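Local coordinates for protein putative O-GlcNAcase nagJ (Clostridium perfringens, PDB 6PV5) that belongs to glycoside hydrolase family 84 and probably acts as a hexosaminidase, removing N-acetylglucosamine from glycans or glycoproteins, at residues S41-P46 with G213-N218; D182-K187 with Y455-V460; S310-A315 with T357-E362; V317-N322 with E362-D367. All coordinates share one frame; numbering follows the deposited sequence.

The chain is the N-terminal part of a longer protein: a family 20 domain 2-like region, the catalytic (beta/alpha)8 barrel and a helical region after it. The contacts fall into two pairs, one fastening the N-terminal domain to the barrel, the other packing two of its outer helices together. Interactions 1 and 2, centres 10 Å apart, touch through Thr45 with Asn458 and Asn218 with Lys187, and their segments alternate along the chain. Interactions 3 and 4, 9 Å apart, are successive steps of one seam between helices 311-326 and 355-363, with Phe360 packing on Leu318. The pairs' centres lie about 28 to 37 Å apart, though interactions 2 and 4 approach to about 7 Å at their nearest atoms.

Interaction 1 of 4, residues S41-P46 with G213-N218; sequences SIYPTP and GEYKMN
Pro44 lays its ring carbons CG and CD against the backbone carbonyl of Tyr215, with CG 3.3 Å from Tyr215 O. Beside it the two tyrosines cross at about a right angle: Tyr215 CD1 comes to the rim of the Tyr43 ring, near its plane, at 3.9 Å from CD2 of Tyr43. The same Tyr215 ring turns an edge to the carbonyl oxygen of Tyr43. Direct contact is therefore apolar or van der Waals, and water supplies the polar link. One water donates to Tyr43 O and to Glu214 O, both at 2.7 Å, and accepts from Lys216 NZ; a second donates to Pro44 O and accepts from Lys216 NZ at 2.7 Å. Lys216 reaches them with a chain extended as far as CE, its NZ turned off the line at chi4 (96°), and Ser161 is a further hydrogen-bond partner of that ammonium group. The peptide bond before Pro44 is cis, which bends the 41-46 loop where it meets the end of helix 202-214. Farther out, Tyr43 OH is hydrogen-bonded to Ser467, and helices 446-457 and 464-476 pack on the two tyrosines. The lysine's charge probably polarises the two waters that it donates to, strengthening their bonds to the three carbonyls; the polar link between N-terminal domain and barrel thus runs here through water, beside direct apolar packing.

Interaction 2 of 4, residues D182-K187 with Y455-V460; sequences DEPSFK and YGWNSV
Ser185 and the carbonyl of Trp457 form the polar centre of this contact. Trp457 O accepts from Ser185 N at 2.9 Å and from Ser185 OG at 3.2 Å, both donors lying above the same face of the carbonyl plane, and a water adds a further donated bond while bridging to Glu183 O. The serine hydroxyl also accepts from Ser459 N at 2.9 Å, with an angle of 162° at the hydrogen. Next along, Phe186 N donates to Gly456 O, approaching nearly along the C=O axis. At the other end Trp457 NE1 donates to Asp182 OD1 (2.9 Å): the oxygen lies near the indole plane but is itself met from above the carboxylate plane. OD1 also accepts from Lys47 N, so the carboxylate joins the indole to the chain just after the 41-46 loop. With CG of Trp457 anti to its backbone N (chi1 -176°), one face of the indole is set against Glu183 and Pro184, and Pro184 CB makes a CH-pi contact 3.8 Å from the centroid of its six-membered ring. Phe186 turns its edge to Gly456 O and meets Tyr455 obliquely. The arrangement is that of a helix C-terminus whose last carbonyls, those of Gly456 and Trp457, accept from the amides of a crossing loop: the linker entering the first strand, 188-192, of the (beta/alpha)8 barrel is pinned to helix 446-457, which follows the eighth.

Interaction 3 of 4, residues S310-A315 with T357-E362; sequences SGVQQA and TKEFAE
Gly311 and Phe360 bring the two helices together, their CA atoms 4.1 Å apart. Gly311, having no side chain, lets the backbones come this close. The segment axes approach to 7.6 Å and run almost side by side, 25° between their directions. Around this point lies the close-packed part. A chi1 of -173° turns the Phe360 ring away from its own N and along the flank of helix 311-326; Gly311 O meets the ring edge at CD1, 3.5 Å away, and Gln314 CB approaches the same rim more loosely. One turn on, Ala315 CB fits against both the carbonyl oxygen of Phe360, at 3.7 Å, and CD1 of its ring. Polar and apolar layers part at Glu359. Its methylene CB touches Val312 CG2 at 3.6 Å, while the extended chain sends the carboxylate to the wetter side, where contact is mostly through water. There OE1 accepts from two waters: one, at 2.6 Å, takes the amide of Gly311, and the other takes that of Val312 and also pairs with Ser310 OG. The carboxylate thus faces the first amides of the helix, an arrangement probably favourable to the helix dipole, and Ser310, the N-cap residue, adds a weak bond from Gln313 N. Farther inward Gln314 is hydrogen-bonded to Asn308 and Tyr356. Both helices belong to the outer layer of the barrel, and Tyr395 of helix 385-395 packs against Phe360, continuing the helical ring beyond helix 355-363.

Interaction 4 of 4, residues V317-N322 with E362-D367; sequences VLNRFN and ETLDKD
Asn322 ND2 is held between two acids: it donates to the anti lone pair of Asp365 OD2 at 3.2 Å and to Asp367 OD1, on the syn side, at 3.1 Å. A chi1 of -171° swings this amide across to the acids, and its OD1 accepts from a water that also donates to Asp367 O. One turn back, the Asn319 amide grips the chain just past the end of helix 355-363. Its OD1 accepts from Asp365 N at 2.8 Å, an almost straight bond (168° at the hydrogen), while ND2 donates to Thr363 O at 3.0 Å, from above that carbonyl's plane. Two bonds to backbone groups on either side of Leu364 fix the rotation of the amide. The Asp365 carboxylate lies stacked on it, the planes only 11° apart, with Asn319 OD1 and Asp365 OD1, two acceptors that are not hydrogen-bonded, 3.2 Å apart. On the inner side Leu318 CD1 meets Leu364 CD1 at 3.6 Å. Both leucines also touch Thr337 of barrel strand 336-338, so the seam is apolar toward the barrel and polar outward. The turn leads from helix 355-363 into strand 369-372, and Arg397 binds the carbonyls of Leu364 and Asp365.

Interaction 1 of 4, residues S41-P46 with G213-N218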
loop_
_atom_site.group_PDB
_atom_site.type_symbol
_atom_site.label_atom_id
_atom_site.label_comp_id
_atom_site.label_asym_id
_atom_site.label_seq_id
_atom_site.Cartn_x
_atom_site.Cartn_y
_atom_site.Cartn_z
ATOM N N SER A 41 2.581 -13.221 -15.339
ATOM C CA SER A 41 2.055 -12.210 -14.431
ATOM C C SER A 41 3.170 -11.641 -13.557
ATOM O O SER A 41 3.722 -12.345 -12.714
ATOM C CB SER A 41 0.945 -12.768 -13.583
ATOM O OG SER A 41 0.545 -11.823 -12.599
ATOM N N ILE A 42 3.480 -10.357 -13.772
ATOM C CA ILE A 42 4.443 -9.644 -12.952
ATOM C C ILE A 42 3.708 -8.523 -12.232
ATOM O O ILE A 42 2.985 -7.748 -12.842
ATOM C CB ILE A 42 5.623 -9.099 -13.783
ATOM C CG1 ILE A 42 6.194 -10.151 -14.739
ATOM C CG2 ILE A 42 6.690 -8.506 -12.863
ATOM C CD1 ILE A 42 6.793 -11.354 -14.047
ATOM N N TYR A 43 3.914 -8.452 -10.923
ATOM C CA TYR A 43 3.240 -7.475 -10.097
ATOM C C TYR A 43 4.314 -6.801 -9.261
ATOM O O TYR A 43 5.122 -7.503 -8.662
ATOM C CB TYR A 43 2.249 -8.201 -9.185
ATOM C CG TYR A 43 1.213 -7.344 -8.507
ATOM C CD1 TYR A 43 0.079 -6.931 -9.189
ATOM C CD2 TYR A 43 1.347 -6.969 -7.181
ATOM C CE1 TYR A 43 -0.892 -6.165 -8.572
ATOM C CE2 TYR A 43 0.363 -6.232 -6.534
ATOM C CZ TYR A 43 -0.755 -5.819 -7.239
ATOM O OH TYR A 43 -1.724 -5.069 -6.645
ATOM N N PRO A 44 4.382 -5.448 -9.194
ATOM C CA PRO A 44 3.501 -4.554 -9.958
ATOM C C PRO A 44 3.669 -4.685 -11.470
ATOM O O PRO A 44 4.696 -5.186 -11.917
ATOM C CB PRO A 44 3.995 -3.154 -9.558
ATOM C CG PRO A 44 4.617 -3.351 -8.195
ATOM C CD PRO A 44 5.281 -4.709 -8.288
ATOM N N THR A 45 2.652 -4.242 -12.231
ATOM C CA THR A 45 2.638 -4.338 -13.684
ATOM C C THR A 45 3.808 -3.559 -14.292
ATOM O O THR A 45 3.902 -2.344 -14.125
ATOM C CB THR A 45 1.328 -3.810 -14.276
ATOM O OG1 THR A 45 0.254 -4.538 -13.677
ATOM C CG2 THR A 45 1.266 -3.964 -15.783
ATOM N N PRO A 46 4.737 -4.226 -15.020
ATOM C CA PRO A 46 5.858 -3.529 -15.663
ATOM C C PRO A 46 5.427 -2.468 -16.678
ATOM O O PRO A 46 4.394 -2.613 -17.332
ATOM C CB PRO A 46 6.679 -4.658 -16.311
ATOM C CG PRO A 46 5.739 -5.842 -16.378
ATOM C CD PRO A 46 4.788 -5.683 -15.213
ATOM N N GLY A 213 9.870 -5.001 -0.324
ATOM C CA GLY A 213 10.935 -5.325 -1.265
ATOM C C GLY A 213 10.468 -6.294 -2.339
ATOM O O GLY A 213 10.858 -6.185 -3.503
ATOM N N GLU A 214 9.599 -7.224 -1.934
ATOM C CA GLU A 214 9.031 -8.182 -2.860
ATOM C C GLU A 214 8.251 -7.478 -3.972
ATOM O O GLU A 214 8.228 -7.953 -5.110
ATOM C CB GLU A 214 8.164 -9.182 -2.093
ATOM C CG GLU A 214 7.817 -10.410 -2.916
ATOM C CD GLU A 214 8.900 -11.473 -3.022
ATOM O OE1 GLU A 214 8.567 -12.614 -3.424
ATOM O OE2 GLU A 214 10.073 -11.171 -2.703
ATOM N N TYR A 215 7.630 -6.336 -3.640
ATOM C CA TYR A 215 6.697 -5.705 -4.560
ATOM C C TYR A 215 7.153 -4.293 -4.938
ATOM O O TYR A 215 6.365 -3.499 -5.458
ATOM C CB TYR A 215 5.269 -5.834 -4.017
ATOM C CG TYR A 215 4.851 -7.281 -3.992
ATOM C CD1 TYR A 215 4.533 -7.923 -5.173
ATOM C CD2 TYR A 215 4.855 -8.023 -2.817
ATOM C CE1 TYR A 215 4.174 -9.257 -5.192
ATOM C CE2 TYR A 215 4.513 -9.369 -2.823
ATOM C CZ TYR A 215 4.173 -9.984 -4.017
ATOM O OH TYR A 215 3.837 -11.299 -4.093
ATOM N N LYS A 216 8.434 -4.010 -4.663
ATOM C CA LYS A 216 9.156 -2.863 -5.194
ATOM C C LYS A 216 8.665 -1.567 -4.551
ATOM O O LYS A 216 8.744 -0.511 -5.174
ATOM C CB LYS A 216 9.091 -2.809 -6.725
ATOM C CG LYS A 216 9.559 -4.062 -7.462
ATOM C CD LYS A 216 9.532 -3.915 -8.955
ATOM C CE LYS A 216 9.966 -5.167 -9.686
ATOM N NZ LYS A 216 8.813 -6.008 -10.091
ATOM N N MET A 217 8.199 -1.645 -3.298
ATOM C CA MET A 217 8.012 -0.441 -2.501
ATOM C C MET A 217 9.320 -0.147 -1.780
ATOM O O MET A 217 9.887 -1.032 -1.159
ATOM C CB MET A 217 6.913 -0.608 -1.451
ATOM C CG MET A 217 5.604 -1.135 -2.027
ATOM S SD MET A 217 4.232 -0.983 -0.833
ATOM C CE MET A 217 3.853 0.763 -0.987
ATOM N N ASN A 218 9.741 1.123 -1.795
ATOM C CA ASN A 218 11.134 1.439 -1.531
ATOM C C ASN A 218 11.275 2.215 -0.232
ATOM O O ASN A 218 12.358 2.700 0.049
ATOM C CB ASN A 218 11.788 2.164 -2.718
ATOM C CG ASN A 218 11.220 3.543 -3.014
ATOM O OD1 ASN A 218 10.281 4.005 -2.361
ATOM N ND2 ASN A 218 11.799 4.228 -3.992
HETATM O O HOH W 1 7.627 -7.262 -7.626
HETATM O O HOH W 2 7.193 -4.539 -11.756
#

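Interaction 2 of 4, residues D182-K187 with Y455-V460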
loop_
_atom_site.group_PDB
_atom_site.type_symbol
_atom_site.label_atom_id
_atom_site.label_comp_id
_atom_site.label_asym_id
_atom_site.label_seq_id
_atom_site.Cartn_x
_atom_site.Cartn_y
_atom_site.Cartn_z
ATOM N N ASP A 182 11.365 -1.563 -17.619
ATOM C CA ASP A 182 10.553 -1.264 -16.448
ATOM C C ASP A 182 11.198 -0.208 -15.558
ATOM O O ASP A 182 12.407 -0.199 -15.363
ATOM C CB ASP A 182 10.274 -2.533 -15.635
ATOM C CG ASP A 182 9.059 -2.465 -14.711
ATOM O OD1 ASP A 182 8.210 -1.554 -14.883
ATOM O OD2 ASP A 182 8.949 -3.350 -13.843
ATOM N N GLU A 183 10.344 0.645 -14.975
ATOM C CA GLU A 183 10.751 1.701 -14.057
ATOM C C GLU A 183 9.506 2.285 -13.381
ATOM O O GLU A 183 8.396 2.186 -13.899
ATOM C CB GLU A 183 11.493 2.822 -14.798
ATOM C CG GLU A 183 10.685 3.413 -15.945
ATOM C CD GLU A 183 11.343 4.529 -16.743
ATOM O OE1 GLU A 183 12.543 4.799 -16.512
ATOM O OE2 GLU A 183 10.652 5.123 -17.599
ATOM N N PRO A 184 9.671 2.938 -12.214
ATOM C CA PRO A 184 8.536 3.438 -11.433
ATOM C C PRO A 184 7.966 4.814 -11.778
ATOM O O PRO A 184 8.721 5.747 -12.065
ATOM C CB PRO A 184 9.145 3.549 -10.031
ATOM C CG PRO A 184 10.624 3.866 -10.268
ATOM C CD PRO A 184 10.970 3.151 -11.555
ATOM N N SER A 185 6.632 4.941 -11.648
ATOM C CA SER A 185 5.903 6.199 -11.770
ATOM C C SER A 185 6.310 7.170 -10.665
ATOM O O SER A 185 6.459 8.361 -10.915
ATOM C CB SER A 185 4.411 5.973 -11.711
ATOM O OG SER A 185 3.981 5.068 -12.718
ATOM N N PHE A 186 6.412 6.677 -9.429
ATOM C CA PHE A 186 6.722 7.552 -8.310
ATOM C C PHE A 186 8.067 7.133 -7.746
ATOM O O PHE A 186 8.334 5.938 -7.662
ATOM C CB PHE A 186 5.666 7.479 -7.201
ATOM C CG PHE A 186 4.273 7.923 -7.581
ATOM C CD1 PHE A 186 3.835 9.206 -7.306
ATOM C CD2 PHE A 186 3.395 7.054 -8.208
ATOM C CE1 PHE A 186 2.555 9.613 -7.664
ATOM C CE2 PHE A 186 2.116 7.461 -8.561
ATOM C CZ PHE A 186 1.695 8.741 -8.280
ATOM N N LYS A 187 8.880 8.119 -7.355
ATOM C CA LYS A 187 10.253 7.856 -6.957
ATOM C C LYS A 187 10.273 7.383 -5.511
ATOM O O LYS A 187 11.244 6.764 -5.072
ATOM C CB LYS A 187 11.137 9.100 -7.096
ATOM C CG LYS A 187 10.810 10.222 -6.122
ATOM C CD LYS A 187 11.728 11.431 -6.225
ATOM C CE LYS A 187 11.395 12.452 -5.156
ATOM N NZ LYS A 187 12.427 13.510 -5.030
ATOM N N TYR A 455 0.013 0.731 -7.970
ATOM C CA TYR A 455 -0.321 2.073 -8.392
ATOM C C TYR A 455 0.936 2.940 -8.351
ATOM O O TYR A 455 1.167 3.700 -9.282
ATOM C CB TYR A 455 -1.387 2.703 -7.491
ATOM C CG TYR A 455 -1.589 4.173 -7.776
ATOM C CD1 TYR A 455 -2.282 4.599 -8.908
ATOM C CD2 TYR A 455 -1.049 5.134 -6.941
ATOM C CE1 TYR A 455 -2.468 5.946 -9.180
ATOM C CE2 TYR A 455 -1.229 6.485 -7.197
ATOM C CZ TYR A 455 -1.911 6.886 -8.333
ATOM O OH TYR A 455 -2.089 8.219 -8.564
ATOM N N GLY A 456 1.695 2.831 -7.248
ATOM C CA GLY A 456 2.913 3.586 -7.031
ATOM C C GLY A 456 3.943 3.278 -8.114
ATOM O O GLY A 456 4.644 4.177 -8.589
ATOM N N TRP A 457 4.004 2.002 -8.519
ATOM C CA TRP A 457 5.002 1.582 -9.483
ATOM C C TRP A 457 4.566 1.956 -10.900
ATOM O O TRP A 457 5.396 2.324 -11.719
ATOM C CB TRP A 457 5.304 0.084 -9.368
ATOM C CG TRP A 457 6.398 -0.338 -10.297
ATOM C CD1 TRP A 457 6.263 -0.841 -11.559
ATOM C CD2 TRP A 457 7.814 -0.217 -10.062
ATOM N NE1 TRP A 457 7.492 -1.079 -12.107
ATOM C CE2 TRP A 457 8.465 -0.691 -11.223
ATOM C CE3 TRP A 457 8.593 0.245 -8.998
ATOM C CZ2 TRP A 457 9.854 -0.703 -11.342
ATOM C CZ3 TRP A 457 9.965 0.229 -9.118
ATOM C CH2 TRP A 457 10.584 -0.245 -10.274
ATOM N N ASN A 458 3.271 1.825 -11.196
ATOM C CA ASN A 458 2.784 1.932 -12.561
ATOM C C ASN A 458 1.388 2.540 -12.513
ATOM O O ASN A 458 0.394 1.826 -12.686
ATOM C CB ASN A 458 2.871 0.592 -13.308
ATOM C CG ASN A 458 2.580 0.649 -14.803
ATOM O OD1 ASN A 458 2.032 1.620 -15.321
ATOM N ND2 ASN A 458 2.899 -0.422 -15.516
ATOM N N SER A 459 1.349 3.867 -12.298
ATOM C CA SER A 459 0.106 4.600 -12.112
ATOM C C SER A 459 -0.647 4.726 -13.427
ATOM O O SER A 459 -1.876 4.712 -13.465
ATOM C CB SER A 459 0.329 5.939 -11.467
ATOM O OG SER A 459 1.166 6.758 -12.269
ATOM N N VAL A 460 0.111 4.815 -14.514
ATOM C CA VAL A 460 -0.468 4.970 -15.835
ATOM C C VAL A 460 -1.321 3.757 -16.202
ATOM O O VAL A 460 -2.423 3.915 -16.718
ATOM C CB VAL A 460 0.631 5.287 -16.869
ATOM C CG1 VAL A 460 0.305 4.778 -18.269
ATOM C CG2 VAL A 460 0.929 6.778 -16.872
HETATM O O HOH W 3 5.781 3.016 -14.698
#

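Interaction 3 of 4, residues S310-A315 with T357-E362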
loop_
_atom_site.group_PDB
_atom_site.type_symbol
_atom_site.label_atom_id
_atom_site.label_comp_id
_atom_site.label_asym_id
_atom_site.label_seq_id
_atom_site.Cartn_x
_atom_site.Cartn_y
_atom_site.Cartn_z
ATOM N N SER A 310 3.333 28.668 13.725
ATOM C CA SER A 310 4.331 29.517 13.094
ATOM C C SER A 310 4.991 28.772 11.946
ATOM O O SER A 310 5.859 27.931 12.166
ATOM C CB SER A 310 5.362 30.052 14.044
ATOM O OG SER A 310 6.365 30.770 13.314
ATOM N N GLY A 311 4.567 29.125 10.730
ATOM C CA GLY A 311 5.091 28.555 9.503
ATOM C C GLY A 311 6.557 28.923 9.308
ATOM O O GLY A 311 7.338 28.096 8.845
ATOM N N VAL A 312 6.917 30.172 9.640
ATOM C CA VAL A 312 8.267 30.652 9.357
ATOM C C VAL A 312 9.258 29.861 10.215
ATOM O O VAL A 312 10.192 29.269 9.689
ATOM C CB VAL A 312 8.398 32.184 9.515
ATOM C CG1 VAL A 312 9.856 32.656 9.433
ATOM C CG2 VAL A 312 7.563 32.922 8.473
ATOM N N GLN A 313 8.983 29.772 11.520
ATOM C CA GLN A 313 9.859 29.117 12.485
ATOM C C GLN A 313 9.991 27.625 12.191
ATOM O O GLN A 313 11.092 27.075 12.285
ATOM C CB GLN A 313 9.382 29.383 13.916
ATOM C CG GLN A 313 9.493 30.855 14.294
ATOM C CD GLN A 313 8.863 31.256 15.606
ATOM O OE1 GLN A 313 7.724 30.913 15.915
ATOM N NE2 GLN A 313 9.594 32.033 16.384
ATOM N N GLN A 314 8.879 26.976 11.805
ATOM C CA GLN A 314 8.932 25.550 11.501
ATOM C C GLN A 314 9.773 25.304 10.245
ATOM O O GLN A 314 10.559 24.360 10.190
ATOM C CB GLN A 314 7.532 24.938 11.356
ATOM C CG GLN A 314 6.686 25.005 12.627
ATOM C CD GLN A 314 5.248 24.597 12.399
ATOM O OE1 GLN A 314 4.871 24.104 11.336
ATOM N NE2 GLN A 314 4.430 24.766 13.425
ATOM N N ALA A 315 9.579 26.142 9.220
ATOM C CA ALA A 315 10.315 25.973 7.983
ATOM C C ALA A 315 11.798 26.240 8.235
ATOM O O ALA A 315 12.657 25.559 7.668
ATOM C CB ALA A 315 9.755 26.878 6.917
ATOM N N THR A 357 0.358 28.498 5.524
ATOM C CA THR A 357 0.852 27.814 4.339
ATOM C C THR A 357 1.735 28.759 3.534
ATOM O O THR A 357 2.734 28.331 2.942
ATOM C CB THR A 357 -0.293 27.259 3.478
ATOM O OG1 THR A 357 -0.914 26.197 4.211
ATOM C CG2 THR A 357 0.181 26.718 2.145
ATOM N N LYS A 358 1.315 30.031 3.487
ATOM C CA LYS A 358 2.036 31.043 2.737
ATOM C C LYS A 358 3.462 31.135 3.287
ATOM O O LYS A 358 4.418 30.989 2.552
ATOM C CB LYS A 358 1.284 32.375 2.805
ATOM C CG LYS A 358 1.990 33.559 2.166
ATOM C CD LYS A 358 1.167 34.833 2.209
ATOM C CE LYS A 358 1.886 36.007 1.578
ATOM N NZ LYS A 358 2.419 35.659 0.238
ATOM N N GLU A 359 3.572 31.315 4.596
ATOM C CA GLU A 359 4.843 31.475 5.278
ATOM C C GLU A 359 5.647 30.179 5.246
ATOM O O GLU A 359 6.845 30.211 4.963
ATOM C CB GLU A 359 4.577 31.966 6.699
ATOM C CG GLU A 359 3.825 33.282 6.698
ATOM C CD GLU A 359 3.758 33.972 8.043
ATOM O OE1 GLU A 359 4.068 33.308 9.059
ATOM O OE2 GLU A 359 3.389 35.176 8.067
ATOM N N PHE A 360 4.985 29.042 5.520
ATOM C CA PHE A 360 5.678 27.764 5.507
ATOM C C PHE A 360 6.250 27.488 4.116
ATOM O O PHE A 360 7.438 27.171 3.989
ATOM C CB PHE A 360 4.813 26.630 6.081
ATOM C CG PHE A 360 5.521 25.305 6.249
ATOM C CD1 PHE A 360 6.321 25.053 7.358
ATOM C CD2 PHE A 360 5.399 24.300 5.292
ATOM C CE1 PHE A 360 6.970 23.828 7.497
ATOM C CE2 PHE A 360 6.035 23.072 5.441
ATOM C CZ PHE A 360 6.816 22.835 6.553
ATOM N N ALA A 361 5.412 27.610 3.074
ATOM C CA ALA A 361 5.822 27.245 1.727
ATOM C C ALA A 361 6.885 28.209 1.178
ATOM O O ALA A 361 7.811 27.786 0.488
ATOM C CB ALA A 361 4.622 27.183 0.811
ATOM N N GLU A 362 6.726 29.504 1.455
ATOM C CA GLU A 362 7.628 30.521 0.932
ATOM C C GLU A 362 9.010 30.356 1.556
ATOM O O GLU A 362 10.001 30.499 0.860
ATOM C CB GLU A 362 7.082 31.922 1.216
HETATM O O HOH W 4 5.694 32.290 11.456
HETATM O O HOH W 5 2.717 31.137 9.671
#

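Interaction 4 of 4, residues V317-N322 with E362-D367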
loop_
_atom_site.group_PDB
_atom_site.type_symbol
_atom_site.label_atom_id
_atom_site.label_comp_id
_atom_site.label_asym_id
_atom_site.label_seq_id
_atom_site.Cartn_x
_atom_site.Cartn_y
_atom_site.Cartn_z
ATOM N N VAL A 317 13.540 25.801 11.096
ATOM C CA VAL A 317 14.083 24.624 11.769
ATOM C C VAL A 317 14.416 23.572 10.720
ATOM O O VAL A 317 15.503 23.004 10.759
ATOM C CB VAL A 317 13.144 24.071 12.864
ATOM C CG1 VAL A 317 13.414 22.603 13.179
ATOM C CG2 VAL A 317 13.182 24.917 14.126
ATOM N N LEU A 318 13.504 23.377 9.752
ATOM C CA LEU A 318 13.693 22.394 8.692
ATOM C C LEU A 318 14.862 22.761 7.771
ATOM O O LEU A 318 15.595 21.874 7.329
ATOM C CB LEU A 318 12.406 22.244 7.861
ATOM C CG LEU A 318 11.202 21.554 8.524
ATOM C CD1 LEU A 318 10.010 21.542 7.570
ATOM C CD2 LEU A 318 11.527 20.116 8.924
ATOM N N ASN A 319 14.973 24.041 7.389
ATOM C CA ASN A 319 16.028 24.468 6.461
ATOM C C ASN A 319 17.406 24.327 7.121
ATOM O O ASN A 319 18.344 23.831 6.506
ATOM C CB ASN A 319 15.874 25.926 6.001
ATOM C CG ASN A 319 14.599 26.233 5.237
ATOM O OD1 ASN A 319 14.040 25.389 4.535
ATOM N ND2 ASN A 319 14.144 27.468 5.349
ATOM N N ARG A 320 17.493 24.714 8.393
ATOM C CA ARG A 320 18.716 24.569 9.162
ATOM C C ARG A 320 19.108 23.098 9.269
ATOM O O ARG A 320 20.270 22.761 9.037
ATOM C CB ARG A 320 18.561 25.217 10.536
ATOM C CG ARG A 320 19.886 25.668 11.142
ATOM C CD ARG A 320 19.680 26.181 12.553
ATOM N NE ARG A 320 20.914 26.096 13.321
ATOM C CZ ARG A 320 21.025 26.478 14.584
ATOM N NH1 ARG A 320 19.982 26.986 15.215
ATOM N NH2 ARG A 320 22.175 26.354 15.223
ATOM N N PHE A 321 18.130 22.225 9.578
ATOM C CA PHE A 321 18.408 20.809 9.732
ATOM C C PHE A 321 18.903 20.248 8.408
ATOM O O PHE A 321 19.826 19.430 8.376
ATOM C CB PHE A 321 17.187 20.039 10.259
ATOM C CG PHE A 321 17.448 18.575 10.527
ATOM C CD1 PHE A 321 17.851 18.144 11.779
ATOM C CD2 PHE A 321 17.307 17.631 9.520
ATOM C CE1 PHE A 321 18.086 16.794 12.025
ATOM C CE2 PHE A 321 17.550 16.285 9.763
ATOM C CZ PHE A 321 17.941 15.868 11.017
ATOM N N ASN A 322 18.254 20.682 7.322
ATOM C CA ASN A 322 18.588 20.248 5.977
ATOM C C ASN A 322 20.018 20.691 5.638
ATOM O O ASN A 322 20.773 19.956 4.995
ATOM C CB ASN A 322 17.583 20.858 4.997
ATOM C CG ASN A 322 17.689 20.325 3.592
ATOM O OD1 ASN A 322 17.705 19.115 3.370
ATOM N ND2 ASN A 322 17.683 21.223 2.626
ATOM N N GLU A 362 6.726 29.504 1.455
ATOM C CA GLU A 362 7.628 30.521 0.932
ATOM C C GLU A 362 9.010 30.356 1.556
ATOM O O GLU A 362 10.001 30.499 0.860
ATOM C CB GLU A 362 7.082 31.922 1.216
ATOM N N THR A 363 9.064 30.024 2.856
ATOM C CA THR A 363 10.328 29.875 3.563
ATOM C C THR A 363 11.060 28.576 3.223
ATOM O O THR A 363 12.283 28.557 3.239
ATOM C CB THR A 363 10.122 29.952 5.077
ATOM O OG1 THR A 363 9.333 31.113 5.286
ATOM C CG2 THR A 363 11.402 30.045 5.875
ATOM N N LEU A 364 10.337 27.485 2.937
ATOM C CA LEU A 364 10.920 26.148 2.988
ATOM C C LEU A 364 11.742 25.859 1.736
ATOM O O LEU A 364 11.227 26.025 0.641
ATOM C CB LEU A 364 9.780 25.129 3.105
ATOM C CG LEU A 364 10.206 23.676 3.321
ATOM C CD1 LEU A 364 10.800 23.506 4.717
ATOM C CD2 LEU A 364 9.029 22.716 3.117
ATOM N N ASP A 365 12.978 25.340 1.906
ATOM C CA ASP A 365 13.838 24.933 0.802
ATOM C C ASP A 365 13.160 23.917 -0.117
ATOM O O ASP A 365 12.637 22.894 0.337
ATOM C CB ASP A 365 15.089 24.196 1.294
ATOM C CG ASP A 365 16.113 24.987 2.093
ATOM O OD1 ASP A 365 15.999 26.237 2.159
ATOM O OD2 ASP A 365 17.045 24.329 2.638
ATOM N N LYS A 366 13.343 24.116 -1.421
ATOM C CA LYS A 366 12.645 23.385 -2.467
ATOM C C LYS A 366 13.027 21.906 -2.539
ATOM O O LYS A 366 12.279 21.103 -3.111
ATOM C CB LYS A 366 12.780 24.071 -3.830
ATOM C CG LYS A 366 12.021 25.389 -3.966
ATOM C CD LYS A 366 11.664 25.743 -5.401
ATOM C CE LYS A 366 11.627 27.230 -5.709
ATOM N NZ LYS A 366 10.956 28.019 -4.643
ATOM N N ASP A 367 14.178 21.529 -1.974
ATOM C CA ASP A 367 14.599 20.140 -2.072
ATOM C C ASP A 367 14.107 19.334 -0.862
ATOM O O ASP A 367 14.424 18.150 -0.738
ATOM C CB ASP A 367 16.101 20.034 -2.364
ATOM C CG ASP A 367 16.996 20.536 -1.244
ATOM O OD1 ASP A 367 16.459 21.101 -0.247
ATOM O OD2 ASP A 367 18.231 20.363 -1.371
HETATM O O HOH W 6 16.296 17.559 1.587
#